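PDB 3IA7: CalG4 from Micromonospora echinospora, which adopts a two-domain GT-B-type fold of parallel sheets flanked by helices, forms a two-subunit assembly in this crystal and binds calcium ions. Local coordinates for residues 225-228 with 229-233; 293-296 with 297-300; 302-306 with 307-311; 354-357 with 358-362. All coordinates share one frame; numbering follows the deposited sequence.

Interaction 1. Residues 225-228 with 229-233. With CA (calcium ion), chain E.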
loop_
_atom_site.group_PDB
_atom_site.type_symbol
_atom_site.label_atom_id
_atom_site.label_comp_id
_atom_site.label_asym_id
_atom_site.label_seq_id
_atom_site.Cartn_x
_atom_site.Cartn_y
_atom_site.Cartn_z
ATOM N N GLN A 225 -8.314 13.204 -7.630
ATOM C CA GLN A 225 -9.337 13.054 -8.675
ATOM C C GLN A 225 -8.970 13.926 -9.916
ATOM O O GLN A 225 -8.371 14.997 -9.771
ATOM C CB GLN A 225 -10.735 13.443 -8.142
ATOM C CG GLN A 225 -11.234 12.707 -6.840
ATOM C CD GLN A 225 -11.614 11.206 -7.090
ATOM O OE1 GLN A 225 -11.732 10.772 -8.228
ATOM N NE2 GLN A 225 -11.782 10.435 -6.014
ATOM N N PRO A 226 -9.361 13.493 -11.136
ATOM C CA PRO A 226 -9.049 14.260 -12.335
ATOM C C PRO A 226 -9.933 15.533 -12.375
ATOM O O PRO A 226 -10.953 15.579 -11.661
ATOM C CB PRO A 226 -9.397 13.273 -13.485
ATOM C CG PRO A 226 -10.462 12.397 -12.924
ATOM C CD PRO A 226 -10.113 12.263 -11.445
ATOM N N PRO A 227 -9.548 16.540 -13.185
ATOM C CA PRO A 227 -10.314 17.790 -13.264
ATOM C C PRO A 227 -11.644 17.692 -14.022
ATOM O O PRO A 227 -12.496 18.532 -13.808
ATOM C CB PRO A 227 -9.361 18.749 -13.990
ATOM C CG PRO A 227 -8.565 17.846 -14.875
ATOM C CD PRO A 227 -8.346 16.591 -14.029
ATOM N N ARG A 228 -11.790 16.720 -14.928
ATOM C CA ARG A 228 -13.070 16.427 -15.595
ATOM C C ARG A 228 -13.155 14.923 -15.651
ATOM O O ARG A 228 -12.126 14.272 -15.688
ATOM C CB ARG A 228 -13.119 16.950 -17.029
ATOM C CG ARG A 228 -12.523 18.299 -17.266
ATOM C CD ARG A 228 -12.645 18.736 -18.741
ATOM N NE ARG A 228 -11.765 18.018 -19.681
ATOM C CZ ARG A 228 -10.445 18.192 -19.765
ATOM N NH1 ARG A 228 -9.828 19.005 -18.906
ATOM N NH2 ARG A 228 -9.707 17.498 -20.658
ATOM N N PRO A 229 -14.374 14.365 -15.667
ATOM C CA PRO A 229 -14.574 12.913 -15.649
ATOM C C PRO A 229 -13.798 12.145 -16.716
ATOM O O PRO A 229 -13.221 11.063 -16.444
ATOM C CB PRO A 229 -16.081 12.775 -15.891
ATOM C CG PRO A 229 -16.652 14.016 -15.337
ATOM C CD PRO A 229 -15.652 15.098 -15.640
ATOM N N ASP A 230 -13.791 12.698 -17.927
ATOM C CA ASP A 230 -13.163 12.042 -19.064
ATOM C C ASP A 230 -11.883 12.779 -19.517
ATOM O O ASP A 230 -11.427 12.582 -20.627
ATOM C CB ASP A 230 -14.189 11.911 -20.233
ATOM C CG ASP A 230 -15.305 10.887 -19.933
ATOM O OD1 ASP A 230 -15.011 9.830 -19.339
ATOM O OD2 ASP A 230 -16.467 11.122 -20.299
ATOM N N ALA A 231 -11.310 13.636 -18.685
ATOM C CA ALA A 231 -9.995 14.207 -19.032
ATOM C C ALA A 231 -8.986 13.079 -19.301
ATOM O O ALA A 231 -8.889 12.168 -18.488
ATOM C CB ALA A 231 -9.475 15.135 -17.905
ATOM N N PRO A 232 -8.246 13.123 -20.432
ATOM C CA PRO A 232 -7.187 12.134 -20.660
ATOM C C PRO A 232 -6.038 12.461 -19.711
ATOM O O PRO A 232 -5.604 13.625 -19.643
ATOM C CB PRO A 232 -6.761 12.381 -22.114
ATOM C CG PRO A 232 -7.823 13.285 -22.705
ATOM C CD PRO A 232 -8.334 14.089 -21.551
ATOM N N VAL A 233 -5.660 11.506 -18.875
ATOM C CA VAL A 233 -4.693 11.794 -17.815
ATOM C C VAL A 233 -3.376 11.064 -18.162
ATOM O O VAL A 233 -3.385 9.890 -18.537
ATOM C CB VAL A 233 -5.192 11.364 -16.411
ATOM C CG1 VAL A 233 -4.077 11.575 -15.342
ATOM C CG2 VAL A 233 -6.463 12.174 -15.977
HETATM CA CA CA E . -12.418 8.762 -9.264
HETATM O O HOH W 1 -13.739 7.668 -10.806
HETATM O O HOH W 2 -13.275 10.450 -10.664
#

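Interaction 2. Residues 293-296 with 297-300. With CA (calcium ion), chain E.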
loop_
_atom_site.group_PDB
_atom_site.type_symbol
_atom_site.label_atom_id
_atom_site.label_comp_id
_atom_site.label_asym_id
_atom_site.label_seq_id
_atom_site.Cartn_x
_atom_site.Cartn_y
_atom_site.Cartn_z
ATOM N N SER A 293 -3.952 6.343 -7.253
ATOM C CA SER A 293 -5.113 7.216 -7.474
ATOM C C SER A 293 -4.995 7.839 -8.861
ATOM O O SER A 293 -5.982 7.961 -9.619
ATOM C CB SER A 293 -5.186 8.321 -6.399
ATOM O OG SER A 293 -5.080 7.720 -5.098
ATOM N N VAL A 294 -3.778 8.218 -9.212
ATOM C CA VAL A 294 -3.586 8.835 -10.554
ATOM C C VAL A 294 -3.703 7.754 -11.626
ATOM O O VAL A 294 -4.437 7.942 -12.624
ATOM C CB VAL A 294 -2.307 9.625 -10.642
ATOM C CG1 VAL A 294 -2.129 10.276 -12.026
ATOM C CG2 VAL A 294 -2.287 10.665 -9.519
ATOM N N LEU A 295 -3.022 6.617 -11.431
ATOM C CA LEU A 295 -3.053 5.521 -12.446
ATOM C C LEU A 295 -4.455 5.022 -12.669
ATOM O O LEU A 295 -4.792 4.611 -13.788
ATOM C CB LEU A 295 -2.132 4.323 -12.091
ATOM C CG LEU A 295 -0.626 4.633 -12.255
ATOM C CD1 LEU A 295 0.301 3.675 -11.487
ATOM C CD2 LEU A 295 -0.230 4.747 -13.699
ATOM N N ALA A 296 -5.283 5.016 -11.623
ATOM C CA ALA A 296 -6.672 4.544 -11.824
ATOM C C ALA A 296 -7.435 5.354 -12.885
ATOM O O ALA A 296 -8.403 4.868 -13.411
ATOM C CB ALA A 296 -7.473 4.480 -10.465
ATOM N N HIS A 297 -7.010 6.592 -13.169
ATOM C CA HIS A 297 -7.667 7.461 -14.146
ATOM C C HIS A 297 -6.806 7.632 -15.398
ATOM O O HIS A 297 -7.244 8.225 -16.376
ATOM C CB HIS A 297 -7.978 8.846 -13.554
ATOM C CG HIS A 297 -8.779 8.791 -12.294
ATOM N ND1 HIS A 297 -8.196 8.689 -11.053
ATOM C CD2 HIS A 297 -10.119 8.778 -12.087
ATOM C CE1 HIS A 297 -9.145 8.619 -10.128
ATOM N NE2 HIS A 297 -10.319 8.693 -10.724
ATOM N N ALA A 298 -5.554 7.173 -15.358
ATOM C CA ALA A 298 -4.604 7.472 -16.432
ATOM C C ALA A 298 -4.879 6.714 -17.754
ATOM O O ALA A 298 -5.271 5.553 -17.727
ATOM C CB ALA A 298 -3.151 7.217 -15.964
ATOM N N ARG A 299 -4.579 7.355 -18.873
ATOM C CA ARG A 299 -4.640 6.693 -20.191
ATOM C C ARG A 299 -3.279 6.140 -20.556
ATOM O O ARG A 299 -3.158 5.305 -21.453
ATOM C CB ARG A 299 -4.992 7.688 -21.306
ATOM C CG ARG A 299 -6.245 8.467 -21.167
ATOM C CD ARG A 299 -7.514 7.811 -21.724
ATOM N NE ARG A 299 -8.679 8.628 -21.381
ATOM C CZ ARG A 299 -9.500 9.222 -22.250
ATOM N NH1 ARG A 299 -9.316 9.096 -23.562
ATOM N NH2 ARG A 299 -10.522 9.949 -21.807
ATOM N N ALA A 300 -2.238 6.673 -19.920
ATOM C CA ALA A 300 -0.885 6.260 -20.174
ATOM C C ALA A 300 -0.018 6.705 -19.020
ATOM O O ALA A 300 -0.383 7.633 -18.262
ATOM C CB ALA A 300 -0.312 6.911 -21.494
HETATM CA CA CA E . -12.418 8.762 -9.264
HETATM O O HOH W 3 -6.751 3.671 -15.769
HETATM O O HOH W 1 -13.739 7.668 -10.806
HETATM O O HOH W 2 -13.275 10.450 -10.664
#

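Interaction 3. Residues 302-306 with 307-311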
loop_
_atom_site.group_PDB
_atom_site.type_symbol
_atom_site.label_atom_id
_atom_site.label_comp_id
_atom_site.label_asym_id
_atom_site.label_seq_id
_atom_site.Cartn_x
_atom_site.Cartn_y
_atom_site.Cartn_z
ATOM N N LEU A 302 4.237 7.735 -18.481
ATOM C CA LEU A 302 5.514 7.935 -19.049
ATOM C C LEU A 302 6.511 7.775 -17.916
ATOM O O LEU A 302 6.494 8.566 -16.954
ATOM C CB LEU A 302 5.619 9.371 -19.632
ATOM C CG LEU A 302 6.960 9.884 -20.160
ATOM C CD1 LEU A 302 7.551 9.087 -21.317
ATOM C CD2 LEU A 302 6.761 11.342 -20.588
ATOM N N THR A 303 7.387 6.784 -18.024
ATOM C CA THR A 303 8.179 6.360 -16.864
ATOM C C THR A 303 9.535 5.837 -17.271
ATOM O O THR A 303 9.768 5.584 -18.451
ATOM C CB THR A 303 7.427 5.294 -15.977
ATOM O OG1 THR A 303 8.206 5.016 -14.812
ATOM C CG2 THR A 303 7.233 3.994 -16.719
ATOM N N HIS A 304 10.444 5.719 -16.299
ATOM C CA HIS A 304 11.792 5.171 -16.520
ATOM C C HIS A 304 11.812 3.641 -16.775
ATOM O O HIS A 304 12.689 3.130 -17.476
ATOM C CB HIS A 304 12.741 5.559 -15.370
ATOM C CG HIS A 304 12.206 5.224 -14.007
ATOM N ND1 HIS A 304 10.922 5.552 -13.604
ATOM C CD2 HIS A 304 12.777 4.591 -12.953
ATOM C CE1 HIS A 304 10.717 5.107 -12.376
ATOM N NE2 HIS A 304 11.831 4.532 -11.952
ATOM N N GLY A 305 10.870 2.903 -16.230
ATOM C CA GLY A 305 10.759 1.494 -16.633
ATOM C C GLY A 305 11.395 0.476 -15.688
ATOM O O GLY A 305 11.641 -0.656 -16.083
ATOM N N THR A 306 11.677 0.881 -14.450
ATOM C CA THR A 306 12.072 -0.075 -13.412
ATOM C C THR A 306 10.916 -1.082 -13.205
ATOM O O THR A 306 9.739 -0.726 -13.375
ATOM C CB THR A 306 12.386 0.641 -12.076
ATOM O OG1 THR A 306 11.283 1.488 -11.727
ATOM C CG2 THR A 306 13.632 1.508 -12.239
ATOM N N THR A 307 11.262 -2.328 -12.876
ATOM C CA THR A 307 10.252 -3.387 -12.731
ATOM C C THR A 307 9.115 -2.965 -11.807
ATOM O O THR A 307 7.948 -3.236 -12.105
ATOM C CB THR A 307 10.839 -4.689 -12.178
ATOM O OG1 THR A 307 11.418 -4.400 -10.922
ATOM C CG2 THR A 307 11.933 -5.228 -13.080
ATOM N N GLY A 308 9.462 -2.303 -10.710
ATOM C CA GLY A 308 8.477 -1.762 -9.764
ATOM C C GLY A 308 7.437 -0.851 -10.397
ATOM O O GLY A 308 6.227 -1.050 -10.228
ATOM N N ALA A 309 7.919 0.172 -11.098
ATOM C CA ALA A 309 7.061 1.178 -11.699
ATOM C C ALA A 309 6.190 0.572 -12.814
ATOM O O ALA A 309 5.041 0.966 -13.002
ATOM C CB ALA A 309 7.899 2.307 -12.249
ATOM N N VAL A 310 6.778 -0.334 -13.579
ATOM C CA VAL A 310 6.091 -1.001 -14.681
ATOM C C VAL A 310 4.881 -1.773 -14.190
ATOM O O VAL A 310 3.770 -1.632 -14.714
ATOM C CB VAL A 310 7.158 -1.863 -15.456
ATOM C CG1 VAL A 310 6.627 -3.131 -16.060
ATOM C CG2 VAL A 310 7.961 -0.957 -16.454
ATOM N N LEU A 311 5.112 -2.610 -13.191
ATOM C CA LEU A 311 4.052 -3.510 -12.667
ATOM C C LEU A 311 2.938 -2.689 -11.951
ATOM O O LEU A 311 1.762 -3.068 -11.972
ATOM C CB LEU A 311 4.713 -4.528 -11.725
ATOM C CG LEU A 311 5.644 -5.589 -12.374
ATOM C CD1 LEU A 311 6.179 -6.600 -11.330
ATOM C CD2 LEU A 311 5.033 -6.333 -13.529
#

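Interaction 4. Residues 354-357 with 358-362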
loop_
_atom_site.group_PDB
_atom_site.type_symbol
_atom_site.label_atom_id
_atom_site.label_comp_id
_atom_site.label_asym_id
_atom_site.label_seq_id
_atom_site.Cartn_x
_atom_site.Cartn_y
_atom_site.Cartn_z
ATOM N N ALA A 354 7.225 17.964 -28.863
ATOM C CA ALA A 354 6.319 17.395 -29.872
ATOM C C ALA A 354 6.525 15.887 -30.013
ATOM O O ALA A 354 5.573 15.115 -30.230
ATOM C CB ALA A 354 6.517 18.068 -31.208
ATOM N N SER A 355 7.771 15.457 -29.918
ATOM C CA SER A 355 8.046 14.034 -29.940
ATOM C C SER A 355 7.382 13.306 -28.770
ATOM O O SER A 355 6.816 12.215 -28.931
ATOM C CB SER A 355 9.557 13.788 -29.947
ATOM O OG SER A 355 9.789 12.390 -29.849
ATOM N N ILE A 356 7.438 13.914 -27.588
ATOM C CA ILE A 356 6.823 13.325 -26.386
ATOM C C ILE A 356 5.306 13.224 -26.536
ATOM O O ILE A 356 4.716 12.163 -26.308
ATOM C CB ILE A 356 7.153 14.148 -25.127
ATOM C CG1 ILE A 356 8.649 14.089 -24.811
ATOM C CG2 ILE A 356 6.400 13.651 -23.877
ATOM C CD1 ILE A 356 9.088 15.188 -23.829
ATOM N N ARG A 357 4.669 14.317 -26.927
ATOM C CA ARG A 357 3.194 14.320 -27.085
ATOM C C ARG A 357 2.731 13.288 -28.116
ATOM O O ARG A 357 1.817 12.495 -27.827
ATOM C CB ARG A 357 2.682 15.728 -27.407
ATOM C CG ARG A 357 1.227 15.774 -27.872
ATOM C CD ARG A 357 0.823 17.134 -28.428
ATOM N NE ARG A 357 1.529 17.559 -29.668
ATOM C CZ ARG A 357 2.497 18.475 -29.712
ATOM N NH1 ARG A 357 2.902 19.077 -28.581
ATOM N NH2 ARG A 357 3.064 18.803 -30.891
ATOM N N GLU A 358 3.369 13.269 -29.290
ATOM C CA GLU A 358 2.966 12.319 -30.357
ATOM C C GLU A 358 3.176 10.854 -29.935
ATOM O O GLU A 358 2.328 9.993 -30.180
ATOM C CB GLU A 358 3.636 12.629 -31.720
ATOM C CG GLU A 358 3.293 14.019 -32.288
ATOM C CD GLU A 358 4.003 14.339 -33.615
ATOM O OE1 GLU A 358 4.883 13.566 -34.051
ATOM O OE2 GLU A 358 3.675 15.371 -34.222
ATOM N N ALA A 359 4.297 10.579 -29.283
ATOM C CA ALA A 359 4.565 9.234 -28.782
ATOM C C ALA A 359 3.504 8.755 -27.776
ATOM O O ALA A 359 3.031 7.606 -27.817
ATOM C CB ALA A 359 5.980 9.188 -28.136
ATOM N N VAL A 360 3.134 9.629 -26.859
ATOM C CA VAL A 360 2.139 9.279 -25.844
ATOM C C VAL A 360 0.775 9.118 -26.521
ATOM O O VAL A 360 0.013 8.191 -26.203
ATOM C CB VAL A 360 2.075 10.365 -24.727
ATOM C CG1 VAL A 360 0.809 10.223 -23.870
ATOM C CG2 VAL A 360 3.393 10.325 -23.828
ATOM N N GLU A 361 0.459 9.996 -27.479
ATOM C CA GLU A 361 -0.862 9.912 -28.080
ATOM C C GLU A 361 -1.007 8.607 -28.875
ATOM O O GLU A 361 -2.033 7.926 -28.799
ATOM C CB GLU A 361 -1.174 11.159 -28.899
ATOM C CG GLU A 361 -1.645 12.266 -27.927
ATOM C CD GLU A 361 -1.912 13.616 -28.565
ATOM O OE1 GLU A 361 -1.679 13.825 -29.790
ATOM O OE2 GLU A 361 -2.380 14.482 -27.812
ATOM N N ARG A 362 0.046 8.264 -29.607
ATOM C CA ARG A 362 0.053 7.059 -30.427
ATOM C C ARG A 362 -0.116 5.825 -29.523
ATOM O O ARG A 362 -0.916 4.938 -29.810
ATOM C CB ARG A 362 1.362 6.987 -31.181
ATOM C CG ARG A 362 1.651 5.656 -31.772
ATOM C CD ARG A 362 2.922 5.713 -32.577
ATOM N NE ARG A 362 2.877 6.797 -33.555
ATOM C CZ ARG A 362 2.236 6.717 -34.729
ATOM N NH1 ARG A 362 1.554 5.610 -35.060
ATOM N NH2 ARG A 362 2.275 7.737 -35.573
#

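Interaction 1. Residues 225-228 with 229-233
Arg-228 and Ala-231 are the ends of a type I beta turn, and the arginine folds back over the alanine. Arg-228 CB lies 3.4 Å from CD of Pro-229, the next ring in the chain. CG keeps away from the carbonyl carbon and the chain runs straight through CD, then bends at chi3 (-72°) and brings the flat group across the turn. Arg-228 NE stands 4.1 Å from Ala-231 CB. Ala-231 CB lies over the middle of one guanidinium face, 3.6 Å from Arg-228 NH2. NH2 also passes Pro-232 CD obliquely and donates a hydrogen bond to Pro-260 O. The turn itself closes with Ala-231 N to Arg-228 O at 3.2 Å (161° at the hydrogen). Beside it, Pro-226 CB meets Val-233 CG2 at 4.0 Å where strand 233-237 begins. At the other end Gln-225 OE1 binds calcium at 2.4 Å, sharing the ion with two waters, His-297, and Leu-42 and Glu-46 of the second subunit. The chemistry thus divides: a guanidinium laid over a methyl, proline contacts and one backbone bond accompany the turn, while the amide oxygen takes part in an intersubunit metal site.

Interaction 2. Residues 293-296 with 297-300
His-297 reaches back four residues to Ser-293, where the chain passes from helix 291-295 to strand 298-303 in the Rossmann-like C-terminal domain. The tight part is a set of bonds from the residues that follow to helix carbonyls. His-297 ND1 donates to Ser-293 O at 2.7 Å; the donor lies nearly on the line of the C=O (169°), while the bond is bent at the hydrogen (140°), and the oxygen lies near the imidazole plane. The backbone repeats the theme one residue on, His-297 N giving a hydrogen bond to Val-294 O at 3.0 Å. A weak bond from Ala-298 N to Leu-295 O follows. With CG turned away from the carbonyl carbon and beside the backbone N (chi1 -55°), the ring folds back toward the end of the helix, where ND1 meets Ser-293 O. Val-294 and Leu-295 point the other way, against strand 233-237.

The looser side is watery: Leu-295 CD2 and Ala-298 CB come no nearer than 4.4 Å, and water 3 spans Leu-295 O (2.9 Å) and Ala-298 O. The far edge of the ring is instead the anchored outer end, with calcium, waters 1 and 2, and Asp-45 of the second subunit, against which the histidine packs. ND1 is the donor to Ser-293 O, and the other ring nitrogen, His-297 NE2, binds the calcium ion in the ring plane at 2.6 Å.

Interaction 3. Residues 302-306 with 307-311
Thr-306, the N-cap residue, is joined to Val-310 in the first turn of helix 307-315. The backbone hydrogen bond is Val-310 N to Thr-306 O, 3.0 Å long and straight at 166°; Leu-311 N repeats it to Thr-307 O. Before the cap, Gly-305 takes a positive phi of 99°, a conformation that suits glycine and lets the chain swing from strand into helix.

Among the van der Waals contacts, of methyls with oxygens and a ring carbon, Ala-309 is central. Its CB lies 3.5 Å from Thr-306 OG1 and 3.7 Å from Thr-303 OG1, while CE1 of His-304 approaches the same CB at 4.0 Å, obliquely to the ring. The threonine hydroxyl at the cap stands between the backbone N and the carbonyl carbon (chi1 52°), which turns it toward this methyl. Val-310 CG2 rests near Gly-305 O, at 3.7 Å.

Of the polar side-chain bonds, His-304 ND1 gives a weak one to Thr-303 OG1 at 3.0 Å, and each of these atoms also has a weak bond to Ser-237 O. Ser-333 OG to Gly-305 O is an ordinary hydrogen bond.

The contact is the strand-to-helix corner of the beta-alpha-beta unit 298-303, 307-315, 320-322: Thr-303 pairs with the backbone of Val-321 and Val-323, and Val-310 touches Leu-320 of strand 320-322 and Val-337 of helix 331-339.

Interaction 4. Residues 354-357 with 358-362
Helix 353-365 contributes two consecutive turns here, in which Arg-357 and Glu-361, four residues apart, lie alongside each other and point the same way. Four successive backbone bonds of the alpha-helical i to i+4 kind carry the geometry. Glu-358 N meets Ala-354 O at 3.0 Å with a nearly straight hydrogen (167°), and Ala-359 to Ser-355 and Val-360 to Ile-356 follow the same pattern. The fourth, Glu-361 N to Arg-357 O, measures 2.9 Å.

Between the basic and acidic chains, the arginine's aliphatic CG, not its guanidinium, meets the carboxylate. Arg-357 CG touches Glu-361 OE2 at 3.8 Å, its chi1 of 168° setting it opposite the backbone N. Arg-357 NE stays 4.9 Å from Glu-361 OE1, and the two flat groups are turned 63° apart. Each finds its polar partner in another part of the domain: Arg-357 NH1 bonds to Ala-255 O, and Glu-361 OE2 accepts from Trp-261 NE1. Any attraction between the two is therefore likely to be longer range. Glu-358, extended along the exposed side, brings CG to 3.3 Å from Ala-354 O.

On the inner side Ile-356 CG2 and Val-360 CG2 are in loose contact at 4.5 Å. Both pack on Phe-256 of helix 246-256, and Ile-356 also on Ala-251 and Ala-255. At the start of the segment Ser-355 OG bonds to Gln-350 O. Apolar inward residues and charged outward ones make this a typical amphipathic helix, of the kind that flanks the parallel sheet of a Rossmann-like domain.

The four contacts form a series along the chain and differ with depth. Interactions 1 and 2 join at the subunit boundary, sharing one calcium ion and waters 1 and 2; Val-233 O probably bonds to Arg-299 N, and Pro-226 packs on His-297. Interaction 2 continues directly into interaction 3 along strand 298-303; interaction 3, its centre about 10 Å from the centre of the chain, is the most central of the four and has a threonine at a helix N-cap position and close methyl packing. Interaction 4 is a peripheral helix, yet its inner face reaches the strand: Val-360 touches Ala-300 of interaction 2, and Ile-356 touches Leu-302 of interaction 3. Metal ligation thus belongs to the first two contacts, regular i+4 helical bonding to the last two.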